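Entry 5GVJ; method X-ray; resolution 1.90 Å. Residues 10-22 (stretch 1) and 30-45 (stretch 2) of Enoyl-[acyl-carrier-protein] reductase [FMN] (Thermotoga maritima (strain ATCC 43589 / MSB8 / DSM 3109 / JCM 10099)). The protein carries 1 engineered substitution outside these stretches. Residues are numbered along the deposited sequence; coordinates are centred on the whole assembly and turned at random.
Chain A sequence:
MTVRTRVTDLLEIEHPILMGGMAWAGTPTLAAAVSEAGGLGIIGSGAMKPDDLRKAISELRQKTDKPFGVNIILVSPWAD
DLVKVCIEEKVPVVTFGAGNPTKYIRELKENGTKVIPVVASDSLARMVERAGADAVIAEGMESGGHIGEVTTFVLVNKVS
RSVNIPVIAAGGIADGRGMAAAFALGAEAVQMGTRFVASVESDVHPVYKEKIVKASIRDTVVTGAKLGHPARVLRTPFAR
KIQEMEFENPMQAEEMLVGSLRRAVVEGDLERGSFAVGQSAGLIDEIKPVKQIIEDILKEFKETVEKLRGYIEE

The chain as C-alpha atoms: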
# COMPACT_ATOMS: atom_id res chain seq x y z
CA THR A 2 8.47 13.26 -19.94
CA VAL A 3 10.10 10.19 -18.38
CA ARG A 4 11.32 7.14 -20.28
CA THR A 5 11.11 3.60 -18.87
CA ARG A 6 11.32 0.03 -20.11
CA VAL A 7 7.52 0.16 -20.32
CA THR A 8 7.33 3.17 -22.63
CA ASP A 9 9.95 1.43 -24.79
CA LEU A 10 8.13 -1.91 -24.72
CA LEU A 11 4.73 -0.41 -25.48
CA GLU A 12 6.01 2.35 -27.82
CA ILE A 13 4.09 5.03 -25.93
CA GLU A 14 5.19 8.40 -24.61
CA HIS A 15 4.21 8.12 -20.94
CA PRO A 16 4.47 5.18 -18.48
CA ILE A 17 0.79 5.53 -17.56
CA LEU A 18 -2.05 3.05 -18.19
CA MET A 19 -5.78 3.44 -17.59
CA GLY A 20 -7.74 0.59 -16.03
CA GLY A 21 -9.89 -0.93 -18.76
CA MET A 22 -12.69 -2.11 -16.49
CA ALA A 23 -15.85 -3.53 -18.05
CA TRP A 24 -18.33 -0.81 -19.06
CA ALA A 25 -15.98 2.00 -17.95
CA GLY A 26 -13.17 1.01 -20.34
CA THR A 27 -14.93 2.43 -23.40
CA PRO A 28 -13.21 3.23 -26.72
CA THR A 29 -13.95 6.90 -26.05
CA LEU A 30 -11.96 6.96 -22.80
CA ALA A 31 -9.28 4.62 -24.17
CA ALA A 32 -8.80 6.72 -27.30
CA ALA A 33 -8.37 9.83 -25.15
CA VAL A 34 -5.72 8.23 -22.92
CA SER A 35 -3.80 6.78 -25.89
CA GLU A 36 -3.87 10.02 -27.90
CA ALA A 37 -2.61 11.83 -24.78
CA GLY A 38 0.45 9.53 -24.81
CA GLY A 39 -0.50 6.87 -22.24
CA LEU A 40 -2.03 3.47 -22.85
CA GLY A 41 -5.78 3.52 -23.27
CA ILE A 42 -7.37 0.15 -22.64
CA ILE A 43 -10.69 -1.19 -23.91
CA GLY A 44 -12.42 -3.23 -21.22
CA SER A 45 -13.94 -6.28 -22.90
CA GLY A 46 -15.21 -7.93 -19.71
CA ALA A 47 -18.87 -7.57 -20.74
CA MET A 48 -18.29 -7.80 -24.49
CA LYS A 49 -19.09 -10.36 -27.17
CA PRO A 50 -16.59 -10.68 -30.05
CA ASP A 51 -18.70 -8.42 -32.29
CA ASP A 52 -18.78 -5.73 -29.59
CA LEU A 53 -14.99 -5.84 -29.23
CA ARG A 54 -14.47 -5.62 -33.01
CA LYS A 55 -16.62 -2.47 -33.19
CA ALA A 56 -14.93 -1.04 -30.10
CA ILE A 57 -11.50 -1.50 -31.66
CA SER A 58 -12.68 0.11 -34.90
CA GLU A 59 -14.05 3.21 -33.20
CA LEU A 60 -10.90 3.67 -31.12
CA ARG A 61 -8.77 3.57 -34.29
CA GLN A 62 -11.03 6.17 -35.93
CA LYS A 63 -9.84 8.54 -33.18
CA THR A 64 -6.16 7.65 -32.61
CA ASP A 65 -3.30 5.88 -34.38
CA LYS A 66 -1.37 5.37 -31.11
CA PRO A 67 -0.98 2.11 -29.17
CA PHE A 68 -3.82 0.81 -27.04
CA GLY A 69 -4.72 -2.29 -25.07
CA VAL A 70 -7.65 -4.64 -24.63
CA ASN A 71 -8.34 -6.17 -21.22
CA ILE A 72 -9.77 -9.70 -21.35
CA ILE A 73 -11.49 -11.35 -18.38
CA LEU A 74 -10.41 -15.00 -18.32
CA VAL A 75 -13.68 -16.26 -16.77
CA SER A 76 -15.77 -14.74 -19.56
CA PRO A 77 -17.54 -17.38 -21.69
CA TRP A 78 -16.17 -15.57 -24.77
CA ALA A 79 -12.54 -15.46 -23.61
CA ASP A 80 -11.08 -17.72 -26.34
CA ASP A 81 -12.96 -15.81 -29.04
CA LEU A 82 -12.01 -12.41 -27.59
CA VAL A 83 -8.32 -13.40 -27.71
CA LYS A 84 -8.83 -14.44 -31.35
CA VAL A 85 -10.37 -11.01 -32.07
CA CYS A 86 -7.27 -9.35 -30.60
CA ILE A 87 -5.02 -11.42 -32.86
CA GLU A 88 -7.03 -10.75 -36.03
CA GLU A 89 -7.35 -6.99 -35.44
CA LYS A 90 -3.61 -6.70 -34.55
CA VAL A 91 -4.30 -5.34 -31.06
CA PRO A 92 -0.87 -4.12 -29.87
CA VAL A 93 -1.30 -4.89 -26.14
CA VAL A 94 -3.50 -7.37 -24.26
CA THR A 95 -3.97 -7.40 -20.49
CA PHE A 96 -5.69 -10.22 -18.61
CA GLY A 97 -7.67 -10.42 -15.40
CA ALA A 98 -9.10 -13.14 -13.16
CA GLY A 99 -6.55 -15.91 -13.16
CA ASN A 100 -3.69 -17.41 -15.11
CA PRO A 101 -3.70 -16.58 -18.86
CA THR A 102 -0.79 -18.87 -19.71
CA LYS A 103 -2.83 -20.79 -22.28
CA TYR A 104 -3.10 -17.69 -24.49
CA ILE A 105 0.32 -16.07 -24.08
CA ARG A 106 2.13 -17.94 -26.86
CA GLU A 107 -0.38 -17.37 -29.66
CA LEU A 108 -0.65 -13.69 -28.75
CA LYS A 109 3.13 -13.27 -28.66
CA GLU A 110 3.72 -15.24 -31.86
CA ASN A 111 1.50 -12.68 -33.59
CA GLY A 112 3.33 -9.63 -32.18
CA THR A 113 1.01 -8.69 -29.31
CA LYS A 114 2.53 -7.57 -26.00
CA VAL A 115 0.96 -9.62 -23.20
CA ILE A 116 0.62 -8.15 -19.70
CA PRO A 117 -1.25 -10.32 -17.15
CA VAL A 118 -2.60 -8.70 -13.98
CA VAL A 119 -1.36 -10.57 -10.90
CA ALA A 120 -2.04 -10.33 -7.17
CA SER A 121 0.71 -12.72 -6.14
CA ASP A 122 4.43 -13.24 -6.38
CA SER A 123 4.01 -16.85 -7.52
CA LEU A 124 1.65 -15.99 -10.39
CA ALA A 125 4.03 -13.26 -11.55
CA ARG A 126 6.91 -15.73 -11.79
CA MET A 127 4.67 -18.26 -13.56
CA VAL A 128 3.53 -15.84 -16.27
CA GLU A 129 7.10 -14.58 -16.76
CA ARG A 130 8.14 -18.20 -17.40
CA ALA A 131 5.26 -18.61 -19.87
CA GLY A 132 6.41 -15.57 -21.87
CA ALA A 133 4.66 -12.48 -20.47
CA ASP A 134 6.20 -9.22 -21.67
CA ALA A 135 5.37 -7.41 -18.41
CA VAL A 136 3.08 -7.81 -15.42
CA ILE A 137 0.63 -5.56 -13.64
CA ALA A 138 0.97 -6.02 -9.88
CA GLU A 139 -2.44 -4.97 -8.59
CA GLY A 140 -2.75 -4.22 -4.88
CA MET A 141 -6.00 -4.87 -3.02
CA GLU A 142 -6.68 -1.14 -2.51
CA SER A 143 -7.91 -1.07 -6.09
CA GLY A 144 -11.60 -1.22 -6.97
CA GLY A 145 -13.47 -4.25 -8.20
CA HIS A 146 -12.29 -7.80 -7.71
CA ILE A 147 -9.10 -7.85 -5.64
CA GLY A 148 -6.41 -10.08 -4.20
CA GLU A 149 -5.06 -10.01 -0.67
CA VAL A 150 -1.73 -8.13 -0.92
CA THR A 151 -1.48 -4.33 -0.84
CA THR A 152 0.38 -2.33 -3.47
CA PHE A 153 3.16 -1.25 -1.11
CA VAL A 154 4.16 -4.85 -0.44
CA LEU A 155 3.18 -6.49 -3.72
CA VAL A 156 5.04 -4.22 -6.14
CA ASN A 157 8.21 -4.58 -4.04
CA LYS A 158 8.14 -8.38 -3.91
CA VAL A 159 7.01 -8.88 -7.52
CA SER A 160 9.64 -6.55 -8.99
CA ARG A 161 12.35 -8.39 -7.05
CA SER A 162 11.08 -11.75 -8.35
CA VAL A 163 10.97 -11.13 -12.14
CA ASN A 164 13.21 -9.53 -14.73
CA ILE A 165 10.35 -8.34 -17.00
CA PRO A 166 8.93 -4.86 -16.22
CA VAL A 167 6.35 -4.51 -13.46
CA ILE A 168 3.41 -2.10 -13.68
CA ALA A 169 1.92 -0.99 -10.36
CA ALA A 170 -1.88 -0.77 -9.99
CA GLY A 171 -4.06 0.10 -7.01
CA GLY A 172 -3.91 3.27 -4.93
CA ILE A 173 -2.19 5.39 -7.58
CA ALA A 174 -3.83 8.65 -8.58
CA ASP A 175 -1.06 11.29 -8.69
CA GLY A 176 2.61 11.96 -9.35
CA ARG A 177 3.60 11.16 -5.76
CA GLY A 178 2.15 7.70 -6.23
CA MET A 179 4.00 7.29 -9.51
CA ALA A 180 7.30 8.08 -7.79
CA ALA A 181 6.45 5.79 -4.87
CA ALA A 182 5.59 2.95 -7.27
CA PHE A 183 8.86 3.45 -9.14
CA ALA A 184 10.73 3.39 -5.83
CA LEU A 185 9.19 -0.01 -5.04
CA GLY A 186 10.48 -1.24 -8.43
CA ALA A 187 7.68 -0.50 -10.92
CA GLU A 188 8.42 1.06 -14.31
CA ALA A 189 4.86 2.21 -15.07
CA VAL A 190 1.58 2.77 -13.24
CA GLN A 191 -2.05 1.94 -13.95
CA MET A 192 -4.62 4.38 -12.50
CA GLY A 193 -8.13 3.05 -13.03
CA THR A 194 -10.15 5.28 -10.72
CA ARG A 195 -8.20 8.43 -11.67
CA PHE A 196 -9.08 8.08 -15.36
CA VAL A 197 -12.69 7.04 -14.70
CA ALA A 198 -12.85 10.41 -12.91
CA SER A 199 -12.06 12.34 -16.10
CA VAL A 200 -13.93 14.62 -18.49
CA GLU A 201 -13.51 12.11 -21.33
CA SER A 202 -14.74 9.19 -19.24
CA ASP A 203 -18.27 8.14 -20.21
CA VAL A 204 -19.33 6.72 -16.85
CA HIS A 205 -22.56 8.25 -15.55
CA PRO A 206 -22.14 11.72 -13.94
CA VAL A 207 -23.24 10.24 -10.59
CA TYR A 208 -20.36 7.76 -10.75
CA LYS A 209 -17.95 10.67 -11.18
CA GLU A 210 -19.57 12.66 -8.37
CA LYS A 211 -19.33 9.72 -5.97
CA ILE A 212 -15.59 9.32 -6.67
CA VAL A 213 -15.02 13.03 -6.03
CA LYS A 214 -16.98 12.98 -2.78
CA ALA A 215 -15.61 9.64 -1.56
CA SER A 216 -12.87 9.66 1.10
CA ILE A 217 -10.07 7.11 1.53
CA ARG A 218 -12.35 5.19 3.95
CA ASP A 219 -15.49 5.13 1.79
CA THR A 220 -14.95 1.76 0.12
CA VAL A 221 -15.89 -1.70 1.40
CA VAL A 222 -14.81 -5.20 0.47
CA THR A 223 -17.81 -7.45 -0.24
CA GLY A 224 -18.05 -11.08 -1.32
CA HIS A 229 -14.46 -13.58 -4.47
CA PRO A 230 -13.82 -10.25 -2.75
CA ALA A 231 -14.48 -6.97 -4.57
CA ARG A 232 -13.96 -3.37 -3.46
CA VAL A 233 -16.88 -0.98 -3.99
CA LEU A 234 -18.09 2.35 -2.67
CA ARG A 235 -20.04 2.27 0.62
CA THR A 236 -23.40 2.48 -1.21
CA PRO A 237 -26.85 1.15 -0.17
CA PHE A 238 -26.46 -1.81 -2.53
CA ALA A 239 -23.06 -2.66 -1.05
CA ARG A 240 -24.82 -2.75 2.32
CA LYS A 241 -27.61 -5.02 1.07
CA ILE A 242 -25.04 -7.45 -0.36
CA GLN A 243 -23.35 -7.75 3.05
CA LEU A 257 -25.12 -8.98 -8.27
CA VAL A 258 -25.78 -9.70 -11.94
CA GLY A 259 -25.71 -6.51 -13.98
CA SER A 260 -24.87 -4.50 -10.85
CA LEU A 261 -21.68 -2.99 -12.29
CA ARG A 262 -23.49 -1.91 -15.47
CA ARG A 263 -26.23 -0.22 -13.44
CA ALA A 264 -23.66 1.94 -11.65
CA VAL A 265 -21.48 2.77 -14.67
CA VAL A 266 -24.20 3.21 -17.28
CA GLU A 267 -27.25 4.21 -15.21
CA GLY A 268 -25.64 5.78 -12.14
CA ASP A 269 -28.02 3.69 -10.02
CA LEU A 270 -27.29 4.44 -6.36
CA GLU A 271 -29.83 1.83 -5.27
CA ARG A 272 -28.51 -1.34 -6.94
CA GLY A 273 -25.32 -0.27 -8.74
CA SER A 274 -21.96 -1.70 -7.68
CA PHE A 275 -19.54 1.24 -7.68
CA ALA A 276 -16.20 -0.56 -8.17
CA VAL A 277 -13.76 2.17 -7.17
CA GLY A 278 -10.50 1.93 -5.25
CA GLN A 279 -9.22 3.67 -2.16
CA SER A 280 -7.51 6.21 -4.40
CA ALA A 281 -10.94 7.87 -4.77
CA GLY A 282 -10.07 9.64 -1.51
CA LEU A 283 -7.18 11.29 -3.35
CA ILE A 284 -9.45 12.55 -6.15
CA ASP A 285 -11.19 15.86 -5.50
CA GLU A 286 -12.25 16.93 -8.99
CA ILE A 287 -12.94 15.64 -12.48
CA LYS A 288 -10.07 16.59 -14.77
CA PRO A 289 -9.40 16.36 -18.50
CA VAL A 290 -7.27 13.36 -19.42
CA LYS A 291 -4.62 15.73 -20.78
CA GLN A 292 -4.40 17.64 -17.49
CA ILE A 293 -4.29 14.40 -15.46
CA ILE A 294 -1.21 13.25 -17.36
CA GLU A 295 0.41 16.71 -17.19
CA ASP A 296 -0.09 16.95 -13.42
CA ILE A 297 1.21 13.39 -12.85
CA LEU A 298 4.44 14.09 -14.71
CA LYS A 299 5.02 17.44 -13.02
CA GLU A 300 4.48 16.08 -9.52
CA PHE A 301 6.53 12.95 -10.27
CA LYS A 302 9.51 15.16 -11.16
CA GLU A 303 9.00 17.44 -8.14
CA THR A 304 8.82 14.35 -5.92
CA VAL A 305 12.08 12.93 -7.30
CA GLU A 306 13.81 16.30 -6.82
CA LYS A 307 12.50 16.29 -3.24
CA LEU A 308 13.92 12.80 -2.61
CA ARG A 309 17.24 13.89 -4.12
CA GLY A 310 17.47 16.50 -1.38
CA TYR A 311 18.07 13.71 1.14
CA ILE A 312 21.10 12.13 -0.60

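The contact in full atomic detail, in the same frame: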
# COMPACT_ATOMS: atom_id res chain seq x y z
N LEU A 10 8.83 -0.69 -24.35
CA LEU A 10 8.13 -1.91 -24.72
C LEU A 10 6.85 -1.60 -25.47
O LEU A 10 6.55 -2.21 -26.50
CB LEU A 10 7.81 -2.72 -23.47
CG LEU A 10 6.99 -3.99 -23.65
CD1 LEU A 10 7.79 -5.03 -24.43
CD2 LEU A 10 6.58 -4.53 -22.28
N LEU A 11 6.06 -0.67 -24.94
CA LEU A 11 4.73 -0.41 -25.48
C LEU A 11 4.73 0.65 -26.57
O LEU A 11 3.68 0.88 -27.19
CB LEU A 11 3.80 0.02 -24.34
CG LEU A 11 2.95 -1.06 -23.66
CD1 LEU A 11 3.56 -2.44 -23.72
CD2 LEU A 11 2.60 -0.67 -22.24
N GLU A 12 5.87 1.30 -26.81
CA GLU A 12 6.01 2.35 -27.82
C GLU A 12 5.03 3.49 -27.58
O GLU A 12 4.40 4.00 -28.50
CB GLU A 12 5.86 1.77 -29.23
CG GLU A 12 6.96 0.80 -29.59
CD GLU A 12 6.76 0.17 -30.96
OE1 GLU A 12 5.78 -0.58 -31.14
OE2 GLU A 12 7.57 0.44 -31.86
N ILE A 13 4.90 3.90 -26.32
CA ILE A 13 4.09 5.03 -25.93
C ILE A 13 4.99 6.07 -25.29
O ILE A 13 6.15 5.81 -24.94
CB ILE A 13 2.95 4.64 -24.97
CG1 ILE A 13 3.53 4.02 -23.69
CG2 ILE A 13 2.01 3.67 -25.64
CD1 ILE A 13 2.47 3.48 -22.75
N GLU A 14 4.43 7.26 -25.10
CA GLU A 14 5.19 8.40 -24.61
C GLU A 14 5.29 8.39 -23.08
O GLU A 14 6.33 8.75 -22.53
CB GLU A 14 4.55 9.69 -25.11
CG GLU A 14 5.27 10.96 -24.74
CD GLU A 14 4.61 12.21 -25.32
OE1 GLU A 14 3.49 12.10 -25.89
OE2 GLU A 14 5.21 13.30 -25.21
N HIS A 15 4.21 7.99 -22.39
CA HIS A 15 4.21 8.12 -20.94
C HIS A 15 3.96 6.77 -20.29
O HIS A 15 3.18 5.97 -20.81
CB HIS A 15 3.13 9.10 -20.44
CG HIS A 15 3.10 10.41 -21.17
ND1 HIS A 15 4.16 11.29 -21.16
CD2 HIS A 15 2.13 10.98 -21.93
CE1 HIS A 15 3.85 12.35 -21.89
NE2 HIS A 15 2.63 12.19 -22.36
N PRO A 16 4.60 6.49 -19.14
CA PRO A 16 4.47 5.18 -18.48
C PRO A 16 3.21 5.09 -17.63
O PRO A 16 3.26 4.82 -16.42
CB PRO A 16 5.75 5.11 -17.64
CG PRO A 16 5.91 6.58 -17.20
CD PRO A 16 5.52 7.38 -18.42
N ILE A 17 2.06 5.35 -18.25
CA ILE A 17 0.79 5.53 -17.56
C ILE A 17 -0.28 4.75 -18.31
O ILE A 17 -0.48 4.97 -19.51
CB ILE A 17 0.41 7.02 -17.46
CG1 ILE A 17 1.48 7.78 -16.65
CG2 ILE A 17 -0.97 7.19 -16.85
CD1 ILE A 17 1.27 9.30 -16.62
N LEU A 18 -0.94 3.80 -17.62
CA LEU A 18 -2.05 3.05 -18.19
C LEU A 18 -3.34 3.43 -17.47
O LEU A 18 -3.33 3.77 -16.29
CB LEU A 18 -1.87 1.53 -18.06
CG LEU A 18 -0.56 0.77 -18.29
CD1 LEU A 18 -0.85 -0.74 -18.46
CD2 LEU A 18 0.29 1.30 -19.41
N MET A 19 -4.46 3.40 -18.21
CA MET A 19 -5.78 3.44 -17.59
C MET A 19 -6.18 2.02 -17.20
O MET A 19 -5.48 1.05 -17.49
CB MET A 19 -6.82 4.09 -18.53
CG MET A 19 -7.29 3.19 -19.65
SD MET A 19 -8.55 3.96 -20.73
CE MET A 19 -10.03 3.14 -20.15
N GLY A 20 -7.33 1.89 -16.53
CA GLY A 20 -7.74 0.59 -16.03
C GLY A 20 -8.30 -0.41 -17.03
O GLY A 20 -7.92 -1.58 -17.03
N GLY A 21 -9.24 0.02 -17.87
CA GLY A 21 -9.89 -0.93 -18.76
C GLY A 21 -10.85 -1.86 -18.06
O GLY A 21 -10.90 -3.06 -18.38
N MET A 22 -11.62 -1.35 -17.11
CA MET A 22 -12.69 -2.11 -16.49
C MET A 22 -13.84 -2.31 -17.48
O MET A 22 -13.99 -1.57 -18.46
CB MET A 22 -13.17 -1.37 -15.24
CG MET A 22 -14.14 -2.12 -14.35
SD MET A 22 -14.44 -1.15 -12.85
CE MET A 22 -15.12 0.38 -13.50
N LEU A 30 -12.96 6.65 -23.83
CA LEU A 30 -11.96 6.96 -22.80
C LEU A 30 -10.59 6.42 -23.20
O LEU A 30 -9.57 7.10 -23.03
CB LEU A 30 -12.39 6.39 -21.45
CG LEU A 30 -11.44 6.57 -20.25
CD1 LEU A 30 -10.93 8.02 -20.11
CD2 LEU A 30 -12.16 6.15 -18.98
N ALA A 31 -10.55 5.21 -23.75
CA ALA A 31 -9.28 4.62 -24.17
C ALA A 31 -8.62 5.45 -25.26
O ALA A 31 -7.40 5.68 -25.22
CB ALA A 31 -9.51 3.18 -24.63
N ALA A 32 -9.39 5.91 -26.24
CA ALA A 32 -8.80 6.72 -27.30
C ALA A 32 -8.21 8.00 -26.75
O ALA A 32 -7.16 8.47 -27.21
CB ALA A 32 -9.85 7.01 -28.38
N ALA A 33 -8.87 8.59 -25.74
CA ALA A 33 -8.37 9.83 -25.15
C ALA A 33 -7.05 9.61 -24.41
O ALA A 33 -6.12 10.41 -24.54
CB ALA A 33 -9.43 10.41 -24.20
N VAL A 34 -6.96 8.52 -23.64
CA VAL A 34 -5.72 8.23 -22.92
C VAL A 34 -4.58 7.93 -23.90
O VAL A 34 -3.46 8.43 -23.75
CB VAL A 34 -5.95 7.08 -21.92
CG1 VAL A 34 -4.64 6.73 -21.22
CG2 VAL A 34 -6.98 7.49 -20.87
N SER A 35 -4.85 7.12 -24.93
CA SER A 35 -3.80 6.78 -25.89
C SER A 35 -3.34 8.00 -26.68
O SER A 35 -2.15 8.20 -26.89
CB SER A 35 -4.29 5.68 -26.84
OG SER A 35 -4.24 4.40 -26.22
N GLU A 36 -4.28 8.83 -27.15
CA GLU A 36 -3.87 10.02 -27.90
C GLU A 36 -3.07 10.98 -27.03
O GLU A 36 -2.13 11.62 -27.52
CB GLU A 36 -5.10 10.71 -28.50
CG GLU A 36 -4.77 11.92 -29.41
CD GLU A 36 -3.85 11.56 -30.56
OE1 GLU A 36 -3.92 10.41 -31.05
OE2 GLU A 36 -3.05 12.44 -30.98
N ALA A 37 -3.38 11.03 -25.73
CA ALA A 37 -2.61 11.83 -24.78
C ALA A 37 -1.25 11.24 -24.44
O ALA A 37 -0.53 11.83 -23.62
CB ALA A 37 -3.40 12.02 -23.49
N GLY A 38 -0.88 10.08 -24.99
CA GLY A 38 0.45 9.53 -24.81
C GLY A 38 0.59 8.40 -23.80
O GLY A 38 1.70 7.87 -23.64
N GLY A 39 -0.48 8.03 -23.12
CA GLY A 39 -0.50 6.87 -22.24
C GLY A 39 -1.01 5.66 -22.98
O GLY A 39 -1.02 5.61 -24.21
N LEU A 40 -1.44 4.65 -22.22
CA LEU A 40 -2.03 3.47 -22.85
C LEU A 40 -3.51 3.41 -22.49
O LEU A 40 -3.86 3.03 -21.37
CB LEU A 40 -1.32 2.18 -22.43
CG LEU A 40 -1.76 0.99 -23.30
CD1 LEU A 40 -0.96 0.98 -24.61
CD2 LEU A 40 -1.63 -0.35 -22.55
N GLY A 41 -4.37 3.78 -23.43
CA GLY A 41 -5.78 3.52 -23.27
C GLY A 41 -6.06 2.04 -23.39
O GLY A 41 -5.36 1.30 -24.08
N ILE A 42 -7.08 1.58 -22.69
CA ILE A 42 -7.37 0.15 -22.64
C ILE A 42 -8.87 -0.05 -22.75
O ILE A 42 -9.63 0.54 -21.97
CB ILE A 42 -6.82 -0.52 -21.37
CG1 ILE A 42 -5.30 -0.55 -21.40
CG2 ILE A 42 -7.38 -1.94 -21.26
CD1 ILE A 42 -4.64 -1.03 -20.08
N ILE A 43 -9.29 -0.83 -23.74
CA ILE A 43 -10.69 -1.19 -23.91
C ILE A 43 -11.00 -2.34 -22.97
O ILE A 43 -10.34 -3.39 -23.02
CB ILE A 43 -10.98 -1.58 -25.37
CG1 ILE A 43 -10.79 -0.38 -26.30
CG2 ILE A 43 -12.38 -2.17 -25.49
CD1 ILE A 43 -10.80 -0.76 -27.79
N GLY A 44 -12.00 -2.16 -22.11
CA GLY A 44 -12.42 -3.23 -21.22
C GLY A 44 -13.44 -4.13 -21.88
O GLY A 44 -14.57 -3.70 -22.15
N SER A 45 -13.06 -5.38 -22.17
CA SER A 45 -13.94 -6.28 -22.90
C SER A 45 -14.74 -7.20 -21.98
O SER A 45 -15.41 -8.11 -22.47
CB SER A 45 -13.14 -7.12 -23.91
OG SER A 45 -12.40 -8.16 -23.28

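How do the two backbones hold each other? They run side by side in the same direction, with Leu18 and Leu40 forming a single beta bridge at a CA–CA distance of 4.7 Å. Leu40 serves this bridge from both of its polar backbone atoms: Leu40 N donates to Ile17 O at 2.9 Å, and Leu40 O accepts from Met19 N at 3.2 Å in a nearly straight bond. Further back, Gly38 O takes a hydrogen bond from His15 N at 2.8 Å and a weak, bent one from Glu14 N at 3.2 Å.

Why are there glycines where the helix gives way to the strand? The helix closes with a Schellman motif, in which Gly38 N bonds to Ser35 O at 3.0 Å and Gly39 N to Val34 O at 3.1 Å. Gly38 has a phi of 102°, where a CB would jam against the preceding carbonyl and also clash with His15 CD2 and Glu14 OE1. A CB on Gly39 would run into Ile17 O. The bare backbone lets His15, in the m rotamer, swing its ring in although its CA-to-CB bond points sideways; the ring edge meets Ala37 O, with His15 CD2 3.3 Å from that oxygen.

What does Met19 do with its long side chain? Its CA-to-CB bond points toward the second stretch, and Met19 loses more surface to the contact than any other residue. With chi1 at p and chi2 at t, it reaches between helix and strand: Met19 CE lies 3.7 Å from Leu30 CG, while Met19 SD lies 3.9 Å from Val34 CG2 and 3.8 Å from Gly41 CA. The chi3 of -104° lies between wells. Met19 SD also accepts a weak hydrogen bond from Ile42 N at 3.4 Å, so a largely apolar side chain also meets a backbone NH. A CB on Gly41 would clash with Ala31 O, so the missing side chain allows this close approach of helix and strand.

Which side chains fill the rest of the contact? The CA-to-CB bond of Leu40, chi1 t and chi2 p, points toward the first stretch, where Leu40 CB meets Leu18 CD2 at 3.5 Å and Ile13 CD1 at 4.0 Å. Leu40 CD2 reaches Leu11 CD2 at 4.3 Å. Ile13 has chi1 at p and chi2 at t, an extended outer arm that carries CD1 to Leu40. Leu18 also touches Ile42, CD1 to CD1, at 4.1 Å. These apolar side chains pack against one another and keep water out of the contact. Beyond them Gly21, at positive phi, leaves room for Ile42 CG2, which a CB there would strike.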